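(5-formylfuran-3-yl)methyl phosphate transaminase (Methanococcus jannaschii, PDB 2Z61) catalyses the pyridoxal phosphate-dependent transfer of an amino group from alanine to a furancarboxaldehyde phosphate, yielding the precursor of the furan moiety of methanofuran. Local coordinates at residues A[189-201]-A[300-312]. Residues are numbered along the deposited sequence; the frame is centred on the assembly and turned at random.
Sequences DEIYNGLVYEGKC and VNNPIGAYYVFPN
Tyr192 meets Tyr307 and Tyr308 in an aromatic cluster, standing steeply to each of the other two. The edge of Tyr192 points at the face of Tyr307, with planes at 87° and centroids 5.6 Å apart, a T-shaped pair. Tyr308 in turn directs its edge at the face of Tyr192 in an offset edge-to-face arrangement, and the two hydroxyls hydrogen-bond, OH of Tyr192 to OH of Tyr308 at 2.8 Å. Ala306 CB makes an off-centre CH-pi contact with the Tyr192 ring, 4.2 Å from its centroid. A single bridge at Val196 and Gly305 joins the loop after strand 185-189 of the mixed sheet to the segment bearing strand 308-309: Ala306 N donates to Leu195 O at 2.8 Å, and Tyr197 N to Ile304 O at 2.8 Å, nearly straight at 171°. CG anti to its carbonyl carbon (chi1 -41°) brings the Tyr197 ring to this segment, where Ala306 O sits at the ring edge and accepts from OH at 2.6 Å. A phenylalanine at Tyr197 would probably leave that carbonyl without this donor and the loop less firmly tied. Farther along, Ile304 CG2 packs on Glu198 CB at 3.8 Å, while the Glu198 carboxylate forms a salt bridge with Arg286. Tyr192 OH also hydrogen-bonds O3 of the pyridoxal phosphate-modified lysine at position 222, so Tyr308 is a second-shell partner that probably helps orient the hydroxyl facing the cofactor.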
ATOM      1  N   ASP A 189       6.268 -17.212  -3.232  1.00 19.15           N
ATOM      2  CA  ASP A 189       5.996 -16.447  -2.023  1.00 19.96           C
ATOM      3  C   ASP A 189       6.871 -17.046  -0.928  1.00 18.04           C
ATOM      4  O   ASP A 189       6.567 -18.106  -0.393  1.00 21.12           O
ATOM      5  CB  ASP A 189       4.511 -16.560  -1.667  1.00 20.57           C
ATOM      6  CG  ASP A 189       4.116 -15.647  -0.526  1.00 24.58           C
ATOM      7  OD1 ASP A 189       2.907 -15.538  -0.235  1.00 25.89           O
ATOM      8  OD2 ASP A 189       5.020 -15.038   0.083  1.00 24.49           O
ATOM      9  N   GLU A 190       7.957 -16.358  -0.599  1.00 19.36           N
ATOM     10  CA  GLU A 190       8.908 -16.851   0.390  1.00 17.46           C
ATOM     11  C   GLU A 190       8.953 -16.061   1.703  1.00 19.54           C
ATOM     12  O   GLU A 190       9.942 -16.109   2.444  1.00 15.18           O
ATOM     13  CB  GLU A 190      10.294 -16.909  -0.275  1.00 21.56           C
ATOM     14  CG  GLU A 190      10.285 -17.797  -1.539  1.00 24.27           C
ATOM     15  CD  GLU A 190      11.577 -17.765  -2.345  1.00 27.70           C
ATOM     16  OE1 GLU A 190      12.548 -17.109  -1.926  1.00 25.28           O
ATOM     17  OE2 GLU A 190      11.623 -18.423  -3.409  1.00 24.48           O
ATOM     18  N   ILE A 191       7.857 -15.372   2.012  1.00 18.91           N
ATOM     19  CA  ILE A 191       7.768 -14.548   3.211  1.00 20.00           C
ATOM     20  C   ILE A 191       8.124 -15.249   4.534  1.00 17.03           C
ATOM     21  O   ILE A 191       8.543 -14.595   5.487  1.00 20.18           O
ATOM     22  CB  ILE A 191       6.354 -13.877   3.319  1.00 25.99           C
ATOM     23  CG1 ILE A 191       6.435 -12.644   4.220  1.00 27.48           C
ATOM     24  CG2 ILE A 191       5.311 -14.875   3.848  1.00 23.44           C
ATOM     25  CD1 ILE A 191       7.482 -11.636   3.784  1.00 28.63           C
ATOM     26  N   TYR A 192       7.974 -16.567   4.593  1.00 14.97           N
ATOM     27  CA  TYR A 192       8.309 -17.323   5.804  1.00 19.60           C
ATOM     28  C   TYR A 192       9.671 -18.012   5.717  1.00 20.78           C
ATOM     29  O   TYR A 192      10.069 -18.747   6.625  1.00 21.75           O
ATOM     30  CB  TYR A 192       7.247 -18.387   6.102  1.00 17.84           C
ATOM     31  CG  TYR A 192       5.894 -17.815   6.438  1.00 21.63           C
ATOM     32  CD1 TYR A 192       4.865 -17.800   5.497  1.00 21.09           C
ATOM     33  CD2 TYR A 192       5.646 -17.271   7.699  1.00 20.87           C
ATOM     34  CE1 TYR A 192       3.610 -17.255   5.806  1.00 21.99           C
ATOM     35  CE2 TYR A 192       4.403 -16.723   8.017  1.00 23.76           C
ATOM     36  CZ  TYR A 192       3.392 -16.714   7.065  1.00 21.29           C
ATOM     37  OH  TYR A 192       2.183 -16.147   7.377  1.00 23.80           O
ATOM     38  N   ASN A 193      10.377 -17.791   4.618  1.00 22.55           N
ATOM     39  CA  ASN A 193      11.684 -18.399   4.430  1.00 27.36           C
ATOM     40  C   ASN A 193      12.562 -17.941   5.593  1.00 24.44           C
ATOM     41  O   ASN A 193      12.473 -16.796   6.032  1.00 25.52           O
ATOM     42  CB  ASN A 193      12.271 -17.947   3.093  1.00 32.54           C
ATOM     43  CG  ASN A 193      13.121 -19.005   2.445  1.00 37.90           C
ATOM     44  OD1 ASN A 193      13.975 -18.708   1.610  1.00 45.18           O
ATOM     45  ND2 ASN A 193      12.903 -20.255   2.835  1.00 39.87           N
ATOM     46  N   GLY A 194      13.406 -18.831   6.098  1.00 22.94           N
ATOM     47  CA  GLY A 194      14.243 -18.473   7.229  1.00 23.02           C
ATOM     48  C   GLY A 194      13.640 -19.112   8.466  1.00 25.76           C
ATOM     49  O   GLY A 194      14.343 -19.470   9.409  1.00 27.35           O
ATOM     50  N   LEU A 195      12.317 -19.242   8.464  1.00 23.63           N
ATOM     51  CA  LEU A 195      11.622 -19.882   9.571  1.00 28.12           C
ATOM     52  C   LEU A 195      11.483 -21.354   9.207  1.00 28.00           C
ATOM     53  O   LEU A 195      10.386 -21.846   8.941  1.00 28.85           O
ATOM     54  CB  LEU A 195      10.245 -19.244   9.774  1.00 26.13           C
ATOM     55  CG  LEU A 195      10.302 -17.800  10.281  1.00 29.72           C
ATOM     56  CD1 LEU A 195       8.902 -17.246  10.455  1.00 26.42           C
ATOM     57  CD2 LEU A 195      11.067 -17.767  11.596  1.00 32.00           C
ATOM     58  N   VAL A 196      12.618 -22.043   9.163  1.00 31.89           N
ATOM     59  CA  VAL A 196      12.669 -23.465   8.826  1.00 32.85           C
ATOM     60  C   VAL A 196      13.488 -24.154   9.910  1.00 32.64           C
ATOM     61  O   VAL A 196      14.609 -23.747  10.195  1.00 32.25           O
ATOM     62  CB  VAL A 196      13.302 -23.670   7.432  1.00 32.79           C
ATOM     63  CG1 VAL A 196      13.504 -25.150   7.150  1.00 31.09           C
ATOM     64  CG2 VAL A 196      12.392 -23.062   6.377  1.00 30.61           C
ATOM     65  N   TYR A 197      12.928 -25.202  10.506  1.00 35.20           N
ATOM     66  CA  TYR A 197      13.590 -25.883  11.613  1.00 37.03           C
ATOM     67  C   TYR A 197      14.290 -27.202  11.306  1.00 39.51           C
ATOM     68  O   TYR A 197      15.024 -27.720  12.140  1.00 39.72           O
ATOM     69  CB  TYR A 197      12.573 -26.070  12.743  1.00 33.57           C
ATOM     70  CG  TYR A 197      11.698 -24.845  12.923  1.00 32.89           C
ATOM     71  CD1 TYR A 197      10.343 -24.878  12.599  1.00 32.31           C
ATOM     72  CD2 TYR A 197      12.243 -23.631  13.340  1.00 32.78           C
ATOM     73  CE1 TYR A 197       9.549 -23.733  12.678  1.00 31.70           C
ATOM     74  CE2 TYR A 197      11.459 -22.473  13.421  1.00 31.66           C
ATOM     75  CZ  TYR A 197      10.115 -22.535  13.086  1.00 32.26           C
ATOM     76  OH  TYR A 197       9.340 -21.399  13.145  1.00 31.46           O
ATOM     77  N   GLU A 198      14.054 -27.741  10.116  1.00 44.00           N
ATOM     78  CA  GLU A 198      14.681 -28.985   9.683  1.00 48.70           C
ATOM     79  C   GLU A 198      15.015 -28.889   8.199  1.00 50.56           C
ATOM     80  O   GLU A 198      14.148 -28.587   7.379  1.00 50.14           O
ATOM     81  CB  GLU A 198      13.745 -30.176   9.895  1.00 50.94           C
ATOM     82  CG  GLU A 198      13.722 -30.739  11.299  1.00 55.57           C
ATOM     83  CD  GLU A 198      12.882 -32.001  11.386  1.00 58.27           C
ATOM     84  OE1 GLU A 198      13.195 -32.972  10.662  1.00 58.56           O
ATOM     85  OE2 GLU A 198      11.913 -32.024  12.177  1.00 61.29           O
ATOM     86  N   GLY A 199      16.273 -29.136   7.854  1.00 52.50           N
ATOM     87  CA  GLY A 199      16.659 -29.079   6.456  1.00 56.64           C
ATOM     88  C   GLY A 199      17.296 -27.774   6.018  1.00 58.78           C
ATOM     89  O   GLY A 199      17.940 -27.081   6.808  1.00 58.08           O
ATOM     90  N   LYS A 200      17.097 -27.435   4.748  1.00 61.45           N
ATOM     91  CA  LYS A 200      17.672 -26.225   4.169  1.00 62.26           C
ATOM     92  C   LYS A 200      16.611 -25.289   3.596  1.00 61.59           C
ATOM     93  O   LYS A 200      15.556 -25.733   3.130  1.00 61.56           O
ATOM     94  CB  LYS A 200      18.635 -26.613   3.045  1.00 64.68           C
ATOM     95  CG  LYS A 200      19.420 -27.886   3.317  1.00 67.84           C
ATOM     96  CD  LYS A 200      19.787 -28.593   2.022  1.00 70.96           C
ATOM     97  CE  LYS A 200      20.408 -29.952   2.292  1.00 70.04           C
ATOM     98  NZ  LYS A 200      20.604 -30.706   1.026  1.00 72.43           N
ATOM     99  N   CYS A 201      16.903 -23.990   3.627  1.00 59.55           N
ATOM    100  CA  CYS A 201      16.003 -22.980   3.079  1.00 59.40           C
ATOM    101  C   CYS A 201      16.043 -23.090   1.552  1.00 57.74           C
ATOM    102  O   CYS A 201      17.096 -22.924   0.936  1.00 58.20           O
ATOM    103  CB  CYS A 201      16.437 -21.575   3.508  1.00 59.95           C
ATOM    104  SG  CYS A 201      16.217 -21.205   5.270  1.00 59.79           S
ATOM    105  N   VAL A 300      -0.687 -35.185  10.652  1.00 51.60           N
ATOM    106  CA  VAL A 300      -0.017 -34.058  10.026  1.00 51.34           C
ATOM    107  C   VAL A 300       1.016 -34.744   9.177  1.00 52.14           C
ATOM    108  O   VAL A 300       1.166 -35.960   9.251  1.00 50.49           O
ATOM    109  CB  VAL A 300       0.715 -33.123  11.025  1.00 52.14           C
ATOM    110  CG1 VAL A 300      -0.293 -32.419  11.933  1.00 51.71           C
ATOM    111  CG2 VAL A 300       1.751 -33.910  11.821  1.00 51.01           C
ATOM    112  N   ASN A 301       1.733 -33.987   8.369  1.00 52.93           N
ATOM    113  CA  ASN A 301       2.748 -34.571   7.503  1.00 53.04           C
ATOM    114  C   ASN A 301       3.922 -33.659   7.342  1.00 51.71           C
ATOM    115  O   ASN A 301       3.912 -32.878   6.373  1.00 54.33           O
ATOM    116  CB  ASN A 301       2.540 -34.238   6.092  1.00 55.15           C
ATOM    117  CG  ASN A 301       1.195 -34.603   5.578  1.00 57.28           C
ATOM    118  OD1 ASN A 301       0.841 -35.784   5.539  1.00 58.28           O
ATOM    119  ND2 ASN A 301       0.414 -33.611   5.186  1.00 59.55           N
ATOM    120  N   ASN A 302       4.939 -33.739   8.139  1.00 47.75           N
ATOM    121  CA  ASN A 302       6.087 -32.849   8.000  1.00 45.63           C
ATOM    122  C   ASN A 302       6.139 -31.315   8.128  1.00 41.95           C
ATOM    123  O   ASN A 302       6.894 -30.645   7.431  1.00 41.07           O
ATOM    124  CB  ASN A 302       7.134 -33.366   6.966  1.00 46.10           C
ATOM    125  CG  ASN A 302       8.573 -33.304   7.537  1.00 47.37           C
ATOM    126  OD1 ASN A 302       8.789 -33.443   8.743  1.00 47.49           O
ATOM    127  ND2 ASN A 302       9.556 -33.116   6.651  1.00 49.65           N
ATOM    128  N   PRO A 303       5.358 -30.750   9.077  1.00 39.48           N
ATOM    129  CA  PRO A 303       5.432 -29.294   9.247  1.00 37.49           C
ATOM    130  C   PRO A 303       6.790 -28.885   9.848  1.00 36.69           C
ATOM    131  O   PRO A 303       7.073 -29.169  11.019  1.00 36.20           O
ATOM    132  CB  PRO A 303       4.249 -28.995  10.172  1.00 38.63           C
ATOM    133  CG  PRO A 303       4.189 -30.227  11.052  1.00 37.79           C
ATOM    134  CD  PRO A 303       4.395 -31.346  10.026  1.00 38.14           C
ATOM    135  N   ILE A 304       7.638 -28.250   9.034  1.00 33.90           N
ATOM    136  CA  ILE A 304       8.941 -27.809   9.513  1.00 32.70           C
ATOM    137  C   ILE A 304       9.261 -26.326   9.306  1.00 31.85           C
ATOM    138  O   ILE A 304      10.419 -25.922   9.433  1.00 31.05           O
ATOM    139  CB  ILE A 304      10.078 -28.630   8.853  1.00 34.36           C
ATOM    140  CG1 ILE A 304      10.014 -28.460   7.332  1.00 33.16           C
ATOM    141  CG2 ILE A 304       9.960 -30.105   9.236  1.00 32.54           C
ATOM    142  CD1 ILE A 304      11.098 -29.189   6.569  1.00 31.81           C
ATOM    143  N   GLY A 305       8.250 -25.517   8.995  1.00 30.10           N
ATOM    144  CA  GLY A 305       8.500 -24.104   8.772  1.00 26.00           C
ATOM    145  C   GLY A 305       7.378 -23.176   9.194  1.00 26.16           C
ATOM    146  O   GLY A 305       6.314 -23.622   9.624  1.00 23.10           O
ATOM    147  N   ALA A 306       7.616 -21.874   9.059  1.00 24.13           N
ATOM    148  CA  ALA A 306       6.625 -20.874   9.443  1.00 26.59           C
ATOM    149  C   ALA A 306       6.297 -21.122  10.915  1.00 25.16           C
ATOM    150  O   ALA A 306       7.181 -21.461  11.693  1.00 26.85           O
ATOM    151  CB  ALA A 306       5.364 -21.004   8.567  1.00 27.92           C
ATOM    152  N   TYR A 307       5.047 -20.935  11.308  1.00 24.64           N
ATOM    153  CA  TYR A 307       4.668 -21.199  12.693  1.00 25.84           C
ATOM    154  C   TYR A 307       3.245 -21.739  12.764  1.00 25.80           C
ATOM    155  O   TYR A 307       2.460 -21.382  13.643  1.00 25.51           O
ATOM    156  CB  TYR A 307       4.844 -19.944  13.563  1.00 23.65           C
ATOM    157  CG  TYR A 307       4.438 -18.629  12.922  1.00 26.65           C
ATOM    158  CD1 TYR A 307       3.092 -18.307  12.717  1.00 25.80           C
ATOM    159  CD2 TYR A 307       5.404 -17.690  12.551  1.00 22.96           C
ATOM    160  CE1 TYR A 307       2.720 -17.074  12.162  1.00 28.52           C
ATOM    161  CE2 TYR A 307       5.050 -16.464  11.998  1.00 24.54           C
ATOM    162  CZ  TYR A 307       3.706 -16.159  11.805  1.00 27.43           C
ATOM    163  OH  TYR A 307       3.354 -14.950  11.249  1.00 28.65           O
ATOM    164  N   TYR A 308       2.938 -22.630  11.827  1.00 26.30           N
ATOM    165  CA  TYR A 308       1.622 -23.244  11.743  1.00 28.32           C
ATOM    166  C   TYR A 308       1.714 -24.764  11.623  1.00 29.40           C
ATOM    167  O   TYR A 308       2.696 -25.308  11.113  1.00 30.42           O
ATOM    168  CB  TYR A 308       0.874 -22.734  10.510  1.00 26.24           C
ATOM    169  CG  TYR A 308       0.889 -21.237  10.313  1.00 30.28           C
ATOM    170  CD1 TYR A 308       0.217 -20.384  11.190  1.00 27.47           C
ATOM    171  CD2 TYR A 308       1.532 -20.672   9.208  1.00 29.12           C
ATOM    172  CE1 TYR A 308       0.178 -19.003  10.961  1.00 30.14           C
ATOM    173  CE2 TYR A 308       1.498 -19.300   8.971  1.00 30.44           C
ATOM    174  CZ  TYR A 308       0.816 -18.472   9.849  1.00 28.19           C
ATOM    175  OH  TYR A 308       0.765 -17.119   9.592  1.00 26.76           O
ATOM    176  N   VAL A 309       0.671 -25.434  12.098  1.00 31.65           N
ATOM    177  CA  VAL A 309       0.538 -26.883  12.004  1.00 33.06           C
ATOM    178  C   VAL A 309      -0.908 -27.040  11.534  1.00 34.45           C
ATOM    179  O   VAL A 309      -1.816 -26.387  12.063  1.00 34.30           O
ATOM    180  CB  VAL A 309       0.765 -27.576  13.362  1.00 32.66           C
ATOM    181  CG1 VAL A 309       0.630 -29.076  13.202  1.00 33.50           C
ATOM    182  CG2 VAL A 309       2.166 -27.248  13.884  1.00 30.81           C
ATOM    183  N   PHE A 310      -1.118 -27.882  10.527  1.00 34.62           N
ATOM    184  CA  PHE A 310      -2.445 -28.066   9.937  1.00 35.48           C
ATOM    185  C   PHE A 310      -2.902 -29.528  10.036  1.00 37.43           C
ATOM    186  O   PHE A 310      -2.948 -30.244   9.035  1.00 39.19           O
ATOM    187  CB  PHE A 310      -2.377 -27.629   8.468  1.00 31.97           C
ATOM    188  CG  PHE A 310      -3.701 -27.287   7.859  1.00 30.75           C
ATOM    189  CD1 PHE A 310      -4.463 -26.236   8.362  1.00 31.89           C
ATOM    190  CD2 PHE A 310      -4.165 -27.976   6.746  1.00 29.29           C
ATOM    191  CE1 PHE A 310      -5.668 -25.873   7.758  1.00 31.24           C
ATOM    192  CE2 PHE A 310      -5.366 -27.623   6.136  1.00 28.89           C
ATOM    193  CZ  PHE A 310      -6.117 -26.568   6.643  1.00 28.42           C
ATOM    194  N   PRO A 311      -3.272 -29.976  11.243  1.00 38.90           N
ATOM    195  CA  PRO A 311      -3.721 -31.350  11.484  1.00 39.15           C
ATOM    196  C   PRO A 311      -5.091 -31.749  10.954  1.00 40.81           C
ATOM    197  O   PRO A 311      -6.024 -30.939  10.921  1.00 38.00           O
ATOM    198  CB  PRO A 311      -3.662 -31.461  13.001  1.00 39.29           C
ATOM    199  CG  PRO A 311      -4.074 -30.086  13.429  1.00 41.55           C
ATOM    200  CD  PRO A 311      -3.273 -29.199  12.495  1.00 39.06           C
ATOM    201  N   ASN A 312      -5.193 -33.010  10.539  1.00 44.04           N
ATOM    202  CA  ASN A 312      -6.448 -33.579  10.061  1.00 46.09           C
ATOM    203  C   ASN A 312      -7.080 -34.152  11.328  1.00 47.49           C
ATOM    204  O   ASN A 312      -6.621 -35.168  11.848  1.00 47.56           O
ATOM    205  CB  ASN A 312      -6.189 -34.713   9.067  1.00 46.40           C
ATOM    206  CG  ASN A 312      -7.475 -35.320   8.530  1.00 47.25           C
ATOM    207  OD1 ASN A 312      -8.395 -35.625   9.286  1.00 45.59           O
ATOM    208  ND2 ASN A 312      -7.538 -35.501   7.218  1.00 48.16           N
TER
HETATM  209  O   HOH W   1      12.517 -33.126   7.881  1.00 53.68           O